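Local coordinates for L-arabinose ABC transporter, periplasmic L-arabinose-binding protein (Burkholderia thailandensis, PDB 4KZK), which binds beta-D-galactose and probably L-arabinose in the periplasm, presumably passing the sugar to its ABC transporter for uptake, at residues A[239-251]-A[274-286]. Numbering follows the deposited sequence. Where two conformers were deposited one is given.
Sequences NDDTTVGAVRAGE and EFAKPKPTGFFGS. With GAL (beta-D-galactopyranose), chain B.
Behind the galactose pocket of this periplasmic binding protein fold, helix 240-251 packs antiparallel on strand 283-286, and Arg-248 meets Glu-274 in an end-on salt bridge. Bends at chi2 and chi3 turn the guanidinium so that NH1 reaches Glu-274 OE1 at 2.9 Å and NH2 reaches OE2 at 2.8 Å, both nearly straight. Guanidinium and Glu-274 carboxylate planes lie 28° apart. A long arginine with three donor nitrogens can serve two carboxylates: NE and NH1 also grip Glu-251 side-on. Lys-277 NZ comes to Glu-274 OE2 from the opposite face to NH2, and Thr-281 OG1 donates to the anti lone pair of OE1 (2.7 Å). Next to this network the flat ring of Phe-283 fills the helix-strand gap, touched by Thr-243 CG2, while branched Val-247 packs CG2 on the backbone of side-chain-less Gly-282. At the pocket end Asp-240 OD1 approaches ring atom CZ at the edge and accepts a hydrogen bond from Ser-286 OG (2.7 Å) on its syn lone pair. Asn-239, the N-cap, accepts from Thr-242 N through OD1, which leaves ND2 pointing to galactose O3 at 3.0 Å. The cap thus orients a sugar-binding amide, while four straight bonds fix the guanidinium's rotation and Arg-248 and Lys-277 probably keep Glu-274 deprotonated.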
loop_
_atom_site.group_PDB
_atom_site.type_symbol
_atom_site.label_atom_id
_atom_site.label_comp_id
_atom_site.label_asym_id
_atom_site.label_seq_id
_atom_site.Cartn_x
_atom_site.Cartn_y
_atom_site.Cartn_z
ATOM N N ASN A 239 4.262 -1.094 2.662
ATOM C CA ASN A 239 4.437 -0.623 1.289
ATOM C C ASN A 239 5.887 -0.262 1.031
ATOM O O ASN A 239 6.733 -0.369 1.915
ATOM C CB ASN A 239 3.470 0.541 0.952
ATOM C CG ASN A 239 3.763 1.819 1.729
ATOM O OD1 ASN A 239 4.688 1.887 2.526
ATOM N ND2 ASN A 239 2.954 2.842 1.493
ATOM N N ASP A 240 6.179 0.162 -0.202
ATOM C CA ASP A 240 7.531 0.587 -0.567
ATOM C C ASP A 240 8.027 1.744 0.295
ATOM O O ASP A 240 9.209 1.783 0.690
ATOM C CB ASP A 240 7.615 1.001 -2.051
ATOM C CG ASP A 240 7.391 -0.142 -3.012
ATOM O OD1 ASP A 240 7.676 -1.284 -2.649
ATOM O OD2 ASP A 240 6.942 0.103 -4.159
ATOM N N ASP A 241 7.153 2.703 0.557
ATOM C CA ASP A 241 7.538 3.905 1.274
ATOM C C ASP A 241 8.056 3.613 2.672
ATOM O O ASP A 241 9.107 4.104 3.066
ATOM C CB ASP A 241 6.343 4.848 1.351
ATOM C CG ASP A 241 5.775 5.193 -0.021
ATOM O OD1 ASP A 241 5.759 4.313 -0.880
ATOM O OD2 ASP A 241 5.246 6.307 -0.175
ATOM N N THR A 242 7.326 2.784 3.405
ATOM C CA THR A 242 7.726 2.392 4.744
ATOM C C THR A 242 8.986 1.538 4.669
ATOM O O THR A 242 9.936 1.798 5.368
ATOM C CB THR A 242 6.573 1.698 5.503
ATOM O OG1 THR A 242 5.999 0.641 4.722
ATOM C CG2 THR A 242 5.518 2.705 5.782
ATOM N N THR A 243 9.014 0.565 3.773
ATOM C CA THR A 243 10.175 -0.296 3.604
ATOM C C THR A 243 11.444 0.488 3.383
ATOM O O THR A 243 12.486 0.202 3.993
ATOM C CB THR A 243 9.925 -1.341 2.485
ATOM O OG1 THR A 243 8.757 -2.107 2.827
ATOM C CG2 THR A 243 11.101 -2.279 2.333
ATOM N N VAL A 244 11.377 1.500 2.512
ATOM C CA VAL A 244 12.557 2.326 2.187
ATOM C C VAL A 244 13.017 3.098 3.419
ATOM O O VAL A 244 14.204 3.380 3.593
ATOM C CB VAL A 244 12.261 3.322 1.044
ATOM C CG1 VAL A 244 13.218 4.526 1.072
ATOM C CG2 VAL A 244 12.316 2.603 -0.275
ATOM N N GLY A 245 12.076 3.484 4.271
ATOM C CA GLY A 245 12.470 4.129 5.520
ATOM C C GLY A 245 13.425 3.294 6.352
ATOM O O GLY A 245 14.416 3.812 6.901
ATOM N N ALA A 246 13.161 1.990 6.438
ATOM C CA ALA A 246 14.041 1.072 7.155
ATOM C C ALA A 246 15.394 0.916 6.449
ATOM O O ALA A 246 16.450 0.784 7.091
ATOM C CB ALA A 246 13.369 -0.288 7.352
ATOM N N VAL A 247 15.377 0.909 5.122
ATOM C CA VAL A 247 16.608 0.784 4.356
ATOM C C VAL A 247 17.493 2.023 4.618
ATOM O O VAL A 247 18.698 1.904 4.880
ATOM C CB VAL A 247 16.335 0.565 2.849
ATOM C CG1 VAL A 247 17.615 0.632 2.005
ATOM C CG2 VAL A 247 15.630 -0.780 2.626
ATOM N N ARG A 248 16.898 3.215 4.575
ATOM C CA ARG A 248 17.643 4.431 4.880
ATOM C C ARG A 248 18.176 4.429 6.310
ATOM O O ARG A 248 19.309 4.845 6.551
ATOM C CB ARG A 248 16.784 5.683 4.685
ATOM C CG ARG A 248 16.441 5.995 3.239
ATOM C CD ARG A 248 17.656 6.396 2.407
ATOM N NE ARG A 248 18.188 5.273 1.647
ATOM C CZ ARG A 248 17.612 4.776 0.551
ATOM N NH1 ARG A 248 18.129 3.724 -0.054
ATOM N NH2 ARG A 248 16.496 5.298 0.061
ATOM N N ALA A 249 17.355 3.995 7.259
ATOM C CA ALA A 249 17.807 3.946 8.648
ATOM C C ALA A 249 19.001 3.002 8.781
ATOM O O ALA A 249 20.029 3.364 9.380
ATOM C CB ALA A 249 16.669 3.536 9.556
ATOM N N GLY A 250 18.915 1.827 8.153
ATOM C CA GLY A 250 20.013 0.867 8.199
ATOM C C GLY A 250 21.288 1.461 7.647
ATOM O O GLY A 250 22.362 1.298 8.213
ATOM N N GLU A 251 21.185 2.146 6.517
ATOM C CA GLU A 251 22.359 2.744 5.904
ATOM C C GLU A 251 23.076 3.693 6.867
ATOM O O GLU A 251 24.326 3.702 6.954
ATOM C CB GLU A 251 21.982 3.465 4.613
ATOM C CG GLU A 251 21.576 2.518 3.488
ATOM C CD GLU A 251 20.884 3.234 2.346
ATOM O OE1 GLU A 251 20.700 4.466 2.437
ATOM O OE2 GLU A 251 20.533 2.569 1.361
ATOM N N GLU A 274 14.771 3.145 -6.160
ATOM C CA GLU A 274 15.828 2.278 -5.606
ATOM C C GLU A 274 16.475 1.426 -6.671
ATOM O O GLU A 274 17.692 1.264 -6.658
ATOM C CB GLU A 274 15.304 1.355 -4.521
ATOM C CG GLU A 274 14.746 2.107 -3.317
ATOM C CD GLU A 274 15.788 2.937 -2.597
ATOM O OE1 GLU A 274 16.873 2.435 -2.295
ATOM O OE2 GLU A 274 15.533 4.128 -2.341
ATOM N N PHE A 275 15.693 0.894 -7.607
ATOM C CA PHE A 275 16.232 0.016 -8.650
ATOM C C PHE A 275 17.143 0.759 -9.654
ATOM O O PHE A 275 18.049 0.150 -10.242
ATOM C CB PHE A 275 15.095 -0.637 -9.448
ATOM C CG PHE A 275 14.206 -1.573 -8.662
ATOM C CD1 PHE A 275 14.619 -2.181 -7.481
ATOM C CD2 PHE A 275 12.929 -1.863 -9.127
ATOM C CE1 PHE A 275 13.781 -3.054 -6.791
ATOM C CE2 PHE A 275 12.103 -2.733 -8.447
ATOM C CZ PHE A 275 12.520 -3.336 -7.270
ATOM N N ALA A 276 16.916 2.056 -9.819
ATOM C CA ALA A 276 17.678 2.845 -10.775
ATOM C C ALA A 276 19.005 3.342 -10.197
ATOM O O ALA A 276 19.840 3.847 -10.943
ATOM C CB ALA A 276 16.848 4.007 -11.253
ATOM N N LYS A 277 19.228 3.203 -8.890
ATOM C CA LYS A 277 20.460 3.764 -8.314
ATOM C C LYS A 277 21.698 3.063 -8.856
ATOM O O LYS A 277 21.679 1.850 -9.043
ATOM C CB LYS A 277 20.422 3.733 -6.812
ATOM C CG LYS A 277 19.454 4.774 -6.316
ATOM C CD LYS A 277 19.344 4.818 -4.826
ATOM C CE LYS A 277 18.356 5.903 -4.442
ATOM N NZ LYS A 277 17.930 5.715 -3.053
ATOM N N PRO A 278 22.764 3.836 -9.152
ATOM C CA PRO A 278 23.949 3.234 -9.738
ATOM C C PRO A 278 24.578 2.162 -8.859
ATOM O O PRO A 278 25.126 1.195 -9.397
ATOM C CB PRO A 278 24.902 4.423 -9.928
ATOM C CG PRO A 278 24.023 5.610 -9.997
ATOM C CD PRO A 278 22.824 5.310 -9.160
ATOM N N LYS A 279 24.508 2.340 -7.539
ATOM C CA LYS A 279 24.919 1.319 -6.587
ATOM C C LYS A 279 23.649 0.753 -5.976
ATOM O O LYS A 279 22.870 1.506 -5.399
ATOM C CB LYS A 279 25.790 1.909 -5.468
ATOM N N PRO A 280 23.430 -0.569 -6.110
ATOM C CA PRO A 280 22.240 -1.139 -5.494
ATOM C C PRO A 280 22.194 -0.906 -3.982
ATOM O O PRO A 280 23.221 -0.830 -3.319
ATOM C CB PRO A 280 22.340 -2.638 -5.828
ATOM C CG PRO A 280 23.216 -2.706 -7.031
ATOM C CD PRO A 280 24.154 -1.546 -6.947
ATOM N N THR A 281 20.984 -0.735 -3.470
ATOM C CA THR A 281 20.716 -0.549 -2.054
ATOM C C THR A 281 20.080 -1.817 -1.505
ATOM O O THR A 281 19.723 -2.742 -2.267
ATOM C CB THR A 281 19.705 0.599 -1.859
ATOM O OG1 THR A 281 18.446 0.205 -2.429
ATOM C CG2 THR A 281 20.183 1.864 -2.556
ATOM N N GLY A 282 19.886 -1.825 -0.195
ATOM C CA GLY A 282 19.221 -2.908 0.513
ATOM C C GLY A 282 17.761 -3.111 0.169
ATOM O O GLY A 282 17.179 -4.104 0.590
ATOM N N PHE A 283 17.164 -2.183 -0.589
ATOM C CA PHE A 283 15.843 -2.391 -1.157
ATOM C C PHE A 283 16.006 -3.328 -2.363
ATOM O O PHE A 283 16.411 -2.899 -3.456
ATOM C CB PHE A 283 15.238 -1.065 -1.561
ATOM C CG PHE A 283 13.785 -1.150 -1.909
ATOM C CD1 PHE A 283 13.382 -1.567 -3.159
ATOM C CD2 PHE A 283 12.818 -0.834 -0.963
ATOM C CE1 PHE A 283 12.045 -1.638 -3.478
ATOM C CE2 PHE A 283 11.472 -0.907 -1.280
ATOM C CZ PHE A 283 11.088 -1.328 -2.536
ATOM N N PHE A 284 15.691 -4.602 -2.127
ATOM C CA PHE A 284 16.001 -5.677 -3.050
ATOM C C PHE A 284 14.875 -5.887 -4.057
ATOM O O PHE A 284 15.093 -6.187 -5.222
ATOM C CB PHE A 284 16.239 -6.956 -2.259
ATOM C CG PHE A 284 16.296 -8.171 -3.114
ATOM C CD1 PHE A 284 17.374 -8.402 -3.923
ATOM C CD2 PHE A 284 15.237 -9.063 -3.133
ATOM C CE1 PHE A 284 17.404 -9.520 -4.742
ATOM C CE2 PHE A 284 15.252 -10.164 -3.961
ATOM C CZ PHE A 284 16.343 -10.399 -4.760
ATOM N N GLY A 285 13.643 -5.761 -3.604
ATOM C CA GLY A 285 12.518 -6.053 -4.484
ATOM C C GLY A 285 11.230 -5.470 -3.961
ATOM O O GLY A 285 11.201 -4.874 -2.885
ATOM N N SER A 286 10.152 -5.659 -4.733
ATOM C CA SER A 286 8.832 -5.185 -4.336
ATOM C C SER A 286 7.766 -6.053 -4.945
ATOM O O SER A 286 7.970 -6.600 -6.030
ATOM C CB SER A 286 8.654 -3.740 -4.814
ATOM O OG SER A 286 7.399 -3.212 -4.465
HETATM C C1 GAL B . -2.514 1.487 0.890
HETATM C C2 GAL B . -1.072 1.986 0.932
HETATM C C3 GAL B . -0.588 2.184 -0.511
HETATM C C4 GAL B . -0.802 0.900 -1.308
HETATM C C5 GAL B . -2.268 0.512 -1.240
HETATM C C6 GAL B . -2.537 -0.800 -1.965
HETATM O O1 GAL B . -2.895 1.197 2.221
HETATM O O2 GAL B . -1.049 3.206 1.638
HETATM O O3 GAL B . 0.785 2.591 -0.549
HETATM O O4 GAL B . 0.035 -0.128 -0.838
HETATM O O5 GAL B . -2.608 0.297 0.123
HETATM O O6 GAL B . -3.910 -1.147 -1.886
HETATM O O HOH W 1 21.183 0.037 1.465
#